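Local structure of zinc finger (CCCH type) motif-containing protein (Toxoplasma gondii, 7NG2) at residues 66-80 and 96-110. The protein probably reads N6-methyladenosine in mRNA through the YTH domain described here, linking this mark to cleavage and polyadenylation as the CPSF4 subunit of that machinery. Numbering follows the deposited sequence.
Sequences GGFQGFGRMMSLPDP and SNFRVMWLKQCKIEF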
loop_
_atom_site.group_PDB
_atom_site.type_symbol
_atom_site.label_atom_id
_atom_site.label_comp_id
_atom_site.label_asym_id
_atom_site.label_seq_id
_atom_site.Cartn_x
_atom_site.Cartn_y
_atom_site.Cartn_z
ATOM N N GLY A 66 -2.601 5.882 -13.475
ATOM C CA GLY A 66 -3.918 5.415 -13.855
ATOM C C GLY A 66 -4.398 4.156 -13.167
ATOM O O GLY A 66 -5.453 3.634 -13.545
ATOM N N GLY A 67 -3.675 3.646 -12.171
ATOM C CA GLY A 67 -4.081 2.412 -11.528
ATOM C C GLY A 67 -3.120 1.957 -10.458
ATOM O O GLY A 67 -2.434 2.769 -9.833
ATOM N N PHE A 68 -3.079 0.650 -10.230
ATOM C CA PHE A 68 -2.265 0.061 -9.176
ATOM C C PHE A 68 -1.115 -0.723 -9.785
ATOM O O PHE A 68 -1.272 -1.371 -10.827
ATOM C CB PHE A 68 -3.073 -0.901 -8.295
ATOM C CG PHE A 68 -4.149 -0.238 -7.482
ATOM C CD1 PHE A 68 -3.839 0.562 -6.392
ATOM C CD2 PHE A 68 -5.484 -0.436 -7.799
ATOM C CE1 PHE A 68 -4.849 1.155 -5.632
ATOM C CE2 PHE A 68 -6.490 0.153 -7.045
ATOM C CZ PHE A 68 -6.178 0.951 -5.965
ATOM N N GLN A 69 0.027 -0.699 -9.100
ATOM C CA GLN A 69 1.189 -1.490 -9.475
ATOM C C GLN A 69 1.347 -2.738 -8.617
ATOM O O GLN A 69 2.237 -3.550 -8.889
ATOM C CB GLN A 69 2.472 -0.645 -9.415
ATOM C CG GLN A 69 2.564 0.438 -10.484
ATOM C CD GLN A 69 1.634 1.600 -10.206
ATOM O OE1 GLN A 69 1.701 2.211 -9.145
ATOM N NE2 GLN A 69 0.754 1.901 -11.154
ATOM N N GLY A 70 0.502 -2.916 -7.618
ATOM C CA GLY A 70 0.567 -4.086 -6.775
ATOM C C GLY A 70 0.171 -3.737 -5.358
ATOM O O GLY A 70 -0.378 -2.679 -5.079
ATOM N N PHE A 71 0.461 -4.668 -4.452
ATOM C CA PHE A 71 0.128 -4.449 -3.056
ATOM C C PHE A 71 1.110 -5.199 -2.171
ATOM O O PHE A 71 1.793 -6.128 -2.610
ATOM C CB PHE A 71 -1.336 -4.796 -2.716
ATOM C CG PHE A 71 -1.677 -6.265 -2.802
ATOM C CD1 PHE A 71 -2.100 -6.815 -4.000
ATOM C CD2 PHE A 71 -1.623 -7.083 -1.679
ATOM C CE1 PHE A 71 -2.444 -8.162 -4.086
ATOM C CE2 PHE A 71 -1.964 -8.418 -1.762
ATOM C CZ PHE A 71 -2.376 -8.961 -2.968
ATOM N N GLY A 72 1.187 -4.751 -0.921
ATOM C CA GLY A 72 2.080 -5.364 0.040
ATOM C C GLY A 72 1.494 -5.318 1.433
ATOM O O GLY A 72 0.452 -4.704 1.672
ATOM N N ARG A 73 2.156 -6.012 2.354
ATOM C CA ARG A 73 1.773 -6.027 3.758
ATOM C C ARG A 73 2.763 -5.186 4.554
ATOM O O ARG A 73 3.980 -5.304 4.371
ATOM C CB ARG A 73 1.773 -7.463 4.293
ATOM C CG ARG A 73 1.301 -7.582 5.735
ATOM C CD ARG A 73 1.409 -9.014 6.233
ATOM N NE ARG A 73 0.801 -9.192 7.550
ATOM C CZ ARG A 73 1.433 -8.993 8.705
ATOM N NH1 ARG A 73 2.698 -8.605 8.710
ATOM N NH2 ARG A 73 0.799 -9.208 9.860
ATOM N N MET A 74 2.239 -4.319 5.415
ATOM C CA MET A 74 3.088 -3.610 6.363
ATOM C C MET A 74 3.628 -4.607 7.382
ATOM O O MET A 74 2.864 -5.332 8.022
ATOM C CB MET A 74 2.258 -2.543 7.065
ATOM C CG MET A 74 3.020 -1.666 8.029
ATOM S SD MET A 74 1.919 -0.417 8.695
ATOM C CE MET A 74 3.042 0.501 9.738
ATOM N N MET A 75 4.954 -4.653 7.534
ATOM C CA MET A 75 5.599 -5.680 8.342
ATOM C C MET A 75 6.163 -5.167 9.655
ATOM O O MET A 75 6.504 -5.981 10.520
ATOM C CB MET A 75 6.744 -6.328 7.555
ATOM C CG MET A 75 6.329 -6.952 6.225
ATOM S SD MET A 75 5.088 -8.253 6.369
ATOM C CE MET A 75 6.013 -9.514 7.238
ATOM N N SER A 76 6.287 -3.858 9.823
ATOM C CA SER A 76 6.854 -3.313 11.041
ATOM C C SER A 76 6.297 -1.920 11.259
ATOM O O SER A 76 5.757 -1.298 10.343
ATOM C CB SER A 76 8.391 -3.245 10.968
ATOM O OG SER A 76 8.834 -2.102 10.235
ATOM N N LEU A 77 6.470 -1.426 12.484
ATOM C CA LEU A 77 6.232 -0.033 12.781
ATOM C C LEU A 77 7.333 0.814 12.147
ATOM O O LEU A 77 8.419 0.315 11.840
ATOM C CB LEU A 77 6.260 0.180 14.294
ATOM C CG LEU A 77 5.028 -0.335 15.049
ATOM C CD1 LEU A 77 5.225 -0.228 16.568
ATOM C CD2 LEU A 77 3.761 0.397 14.609
ATOM N N PRO A 78 7.073 2.102 11.938
ATOM C CA PRO A 78 8.155 3.022 11.560
ATOM C C PRO A 78 9.344 2.874 12.502
ATOM O O PRO A 78 9.187 2.804 13.722
ATOM C CB PRO A 78 7.492 4.399 11.673
ATOM C CG PRO A 78 6.022 4.115 11.429
ATOM C CD PRO A 78 5.777 2.785 12.070
ATOM N N ASP A 79 10.538 2.781 11.913
ATOM C CA ASP A 79 11.754 2.331 12.584
ATOM C C ASP A 79 12.911 3.222 12.152
ATOM O O ASP A 79 13.351 3.149 10.999
ATOM C CB ASP A 79 12.015 0.875 12.179
ATOM C CG ASP A 79 13.265 0.281 12.814
ATOM O OD1 ASP A 79 13.979 0.992 13.546
ATOM O OD2 ASP A 79 13.529 -0.922 12.579
ATOM N N PRO A 80 13.439 4.062 13.047
ATOM C CA PRO A 80 14.520 4.977 12.646
ATOM C C PRO A 80 15.783 4.283 12.158
ATOM O O PRO A 80 16.597 4.927 11.488
ATOM C CB PRO A 80 14.781 5.793 13.920
ATOM C CG PRO A 80 13.514 5.700 14.699
ATOM C CD PRO A 80 12.972 4.327 14.418
ATOM N N SER A 96 9.355 7.761 9.961
ATOM C CA SER A 96 10.458 6.822 9.810
ATOM C C SER A 96 10.071 5.695 8.852
ATOM O O SER A 96 8.890 5.376 8.661
ATOM C CB SER A 96 10.851 6.224 11.162
ATOM O OG SER A 96 11.409 7.199 12.027
ATOM N N ASN A 97 11.088 5.087 8.243
ATOM C CA ASN A 97 10.871 3.976 7.329
ATOM C C ASN A 97 10.294 2.773 8.061
ATOM O O ASN A 97 10.622 2.498 9.216
ATOM C CB ASN A 97 12.195 3.557 6.692
ATOM C CG ASN A 97 12.785 4.639 5.820
ATOM O OD1 ASN A 97 12.070 5.452 5.254
ATOM N ND2 ASN A 97 14.106 4.650 5.702
ATOM N N PHE A 98 9.431 2.037 7.372
ATOM C CA PHE A 98 8.913 0.787 7.900
ATOM C C PHE A 98 9.027 -0.302 6.843
ATOM O O PHE A 98 9.127 -0.029 5.643
ATOM C CB PHE A 98 7.465 0.911 8.416
ATOM C CG PHE A 98 6.482 1.448 7.403
ATOM C CD1 PHE A 98 5.785 0.589 6.574
ATOM C CD2 PHE A 98 6.230 2.810 7.313
ATOM C CE1 PHE A 98 4.857 1.073 5.669
ATOM C CE2 PHE A 98 5.308 3.304 6.406
ATOM C CZ PHE A 98 4.620 2.428 5.580
ATOM N N ARG A 99 9.046 -1.548 7.309
ATOM C CA ARG A 99 9.198 -2.680 6.409
ATOM C C ARG A 99 7.882 -2.994 5.710
ATOM O O ARG A 99 6.802 -2.933 6.312
ATOM C CB ARG A 99 9.686 -3.907 7.179
ATOM C CG ARG A 99 11.184 -3.895 7.450
ATOM C CD ARG A 99 11.684 -5.233 7.975
ATOM N NE ARG A 99 11.159 -5.534 9.303
ATOM C CZ ARG A 99 10.408 -6.594 9.588
ATOM N NH1 ARG A 99 10.086 -7.461 8.636
ATOM N NH2 ARG A 99 9.977 -6.785 10.828
ATOM N N VAL A 100 7.991 -3.346 4.432
ATOM C CA VAL A 100 6.869 -3.780 3.609
ATOM C C VAL A 100 7.278 -5.061 2.901
ATOM O O VAL A 100 8.420 -5.195 2.446
ATOM C CB VAL A 100 6.492 -2.706 2.565
ATOM C CG1 VAL A 100 5.377 -3.201 1.641
ATOM C CG2 VAL A 100 6.079 -1.429 3.253
ATOM N N MET A 101 6.349 -6.007 2.814
ATOM C CA MET A 101 6.526 -7.223 2.033
ATOM C C MET A 101 5.622 -7.088 0.816
ATOM O O MET A 101 4.394 -7.111 0.949
ATOM C CB MET A 101 6.139 -8.440 2.872
ATOM C CG MET A 101 6.081 -9.761 2.111
ATOM S SD MET A 101 5.588 -11.171 3.138
ATOM C CE MET A 101 6.993 -11.320 4.238
ATOM N N TRP A 102 6.215 -6.927 -0.364
ATOM C CA TRP A 102 5.403 -6.880 -1.569
ATOM C C TRP A 102 4.804 -8.258 -1.826
ATOM O O TRP A 102 5.502 -9.275 -1.761
ATOM C CB TRP A 102 6.230 -6.389 -2.759
ATOM C CG TRP A 102 6.343 -4.888 -2.790
ATOM C CD1 TRP A 102 7.127 -4.101 -1.984
ATOM C CD2 TRP A 102 5.641 -3.993 -3.660
ATOM N NE1 TRP A 102 6.948 -2.779 -2.301
ATOM C CE2 TRP A 102 6.046 -2.682 -3.328
ATOM C CE3 TRP A 102 4.707 -4.170 -4.687
ATOM C CZ2 TRP A 102 5.560 -1.560 -3.993
ATOM C CZ3 TRP A 102 4.229 -3.052 -5.347
ATOM C CH2 TRP A 102 4.654 -1.763 -4.994
ATOM N N LEU A 103 3.495 -8.289 -2.064
ATOM C CA LEU A 103 2.763 -9.531 -2.250
ATOM C C LEU A 103 2.260 -9.722 -3.669
ATOM O O LEU A 103 1.874 -10.840 -4.032
ATOM C CB LEU A 103 1.574 -9.586 -1.278
ATOM C CG LEU A 103 2.011 -9.588 0.190
ATOM C CD1 LEU A 103 0.821 -9.422 1.133
ATOM C CD2 LEU A 103 2.781 -10.869 0.508
ATOM N N LYS A 104 2.236 -8.660 -4.473
ATOM C CA LYS A 104 1.908 -8.772 -5.888
ATOM C C LYS A 104 2.478 -7.555 -6.596
ATOM O O LYS A 104 2.415 -6.447 -6.065
ATOM C CB LYS A 104 0.391 -8.798 -6.113
ATOM C CG LYS A 104 -0.031 -9.017 -7.561
ATOM C CD LYS A 104 0.371 -10.396 -8.061
ATOM C CE LYS A 104 -0.155 -10.683 -9.457
ATOM N NZ LYS A 104 0.015 -12.132 -9.805
ATOM N N GLN A 105 3.064 -7.785 -7.766
ATOM C CA GLN A 105 3.364 -6.739 -8.736
ATOM C C GLN A 105 2.498 -7.003 -9.958
ATOM O O GLN A 105 2.486 -8.120 -10.482
ATOM C CB GLN A 105 4.832 -6.788 -9.152
ATOM C CG GLN A 105 5.803 -6.499 -8.025
ATOM C CD GLN A 105 7.249 -6.676 -8.440
ATOM O OE1 GLN A 105 7.705 -6.078 -9.412
ATOM N NE2 GLN A 105 7.978 -7.491 -7.695
ATOM N N CYS A 106 1.775 -5.988 -10.419
ATOM C CA CYS A 106 0.826 -6.204 -11.501
ATOM C C CYS A 106 0.571 -4.871 -12.180
ATOM O O CYS A 106 1.109 -3.832 -11.790
ATOM C CB CYS A 106 -0.512 -6.720 -10.964
ATOM S SG CYS A 106 -1.302 -5.618 -9.763
ATOM N N LYS A 107 -0.283 -4.912 -13.194
ATOM C CA LYS A 107 -0.833 -3.717 -13.814
ATOM C C LYS A 107 -2.343 -3.871 -13.842
ATOM O O LYS A 107 -2.863 -4.842 -14.404
ATOM C CB LYS A 107 -0.280 -3.543 -15.228
ATOM C CG LYS A 107 1.234 -3.512 -15.270
ATOM C CD LYS A 107 1.761 -2.622 -16.372
ATOM C CE LYS A 107 3.282 -2.619 -16.382
ATOM N NZ LYS A 107 3.832 -1.882 -17.554
ATOM N N ILE A 108 -3.044 -2.929 -13.219
ATOM C CA ILE A 108 -4.500 -2.851 -13.302
ATOM C C ILE A 108 -4.886 -1.381 -13.295
ATOM O O ILE A 108 -4.352 -0.597 -12.508
ATOM C CB ILE A 108 -5.188 -3.643 -12.168
ATOM C CG1 ILE A 108 -6.705 -3.663 -12.359
ATOM C CG2 ILE A 108 -4.808 -3.087 -10.795
ATOM C CD1 ILE A 108 -7.411 -4.666 -11.459
ATOM N N GLU A 109 -5.781 -0.993 -14.192
ATOM C CA GLU A 109 -6.182 0.401 -14.335
ATOM C C GLU A 109 -7.459 0.665 -13.552
ATOM O O GLU A 109 -8.360 -0.178 -13.516
ATOM C CB GLU A 109 -6.425 0.742 -15.808
ATOM C CG GLU A 109 -5.224 0.533 -16.712
ATOM C CD GLU A 109 -4.179 1.624 -16.557
ATOM O OE1 GLU A 109 -4.555 2.772 -16.235
ATOM O OE2 GLU A 109 -2.980 1.334 -16.759
ATOM N N PHE A 110 -7.548 1.860 -12.955
ATOM C CA PHE A 110 -8.786 2.261 -12.296
ATOM C C PHE A 110 -9.974 2.105 -13.237
ATOM O O PHE A 110 -11.059 1.681 -12.822
ATOM C CB PHE A 110 -8.699 3.719 -11.838
ATOM C CG PHE A 110 -7.670 3.978 -10.761
ATOM C CD1 PHE A 110 -7.591 3.184 -9.625
ATOM C CD2 PHE A 110 -6.790 5.042 -10.883
ATOM C CE1 PHE A 110 -6.642 3.449 -8.638
ATOM C CE2 PHE A 110 -5.844 5.312 -9.903
ATOM C CZ PHE A 110 -5.772 4.513 -8.782
HETATM O O HOH W 1 11.921 -2.480 10.754
HETATM O O HOH W 2 13.840 5.490 9.060
#
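Phe-71 O accepts two successive amides, Leu-103 N at 2.8 Å and Lys-104 N at 3.2 Å, the signature of a classic beta bulge; the first donor lies in the carbonyl plane. It is one of two bulges that interrupt the pairing of antiparallel strands 67-74 and 98-109, whose axes run at 169°. Consequently both residues face Phe-71, whose ring carbons CE2 and CE1 meet Leu-103 CB and Lys-104 CB respectively. The other register shift falls between Phe-68 and Gly-70; there Cys-106 N reaches Gln-69 O at 2.9 Å from well above the carbonyl plane.

At one end the evidence is aromatic. Gly-67 CA sits over the centre of the Phe-110 ring, 3.7 Å from its centroid, a CH-pi contact. The same ring turns its CE1 edge onto a face of Phe-68, a T-shaped pair with planes at 79°, while Ile-108 CG2 packs at the edge of the Phe-68 ring. Helix 137-149 also covers Phe-68, through Met-147.

Toward the other end, Met-74 makes a Met-aromatic contact with Phe-98: the chain is extended from a CG anti to the backbone N (chi1 -177°), which carries CE over one ring face, with SD oblique to it. Beyond the strand pairing, Ser-76 OG replaces a main-chain acceptor, taking Arg-99 N at 3.0 Å in a nearly straight bond, and itself donates to Leu-77 O. A water donates to both Ser-76 OG and Asp-79 OD2. Asp-79 N then closes the pairing on Asn-97 O at 2.7 Å.

Strand 67-74 lies between 55-62 and 98-109, so this bulged antiparallel pair forms part of the central mixed sheet of the YTH domain, a PUA-clan fold.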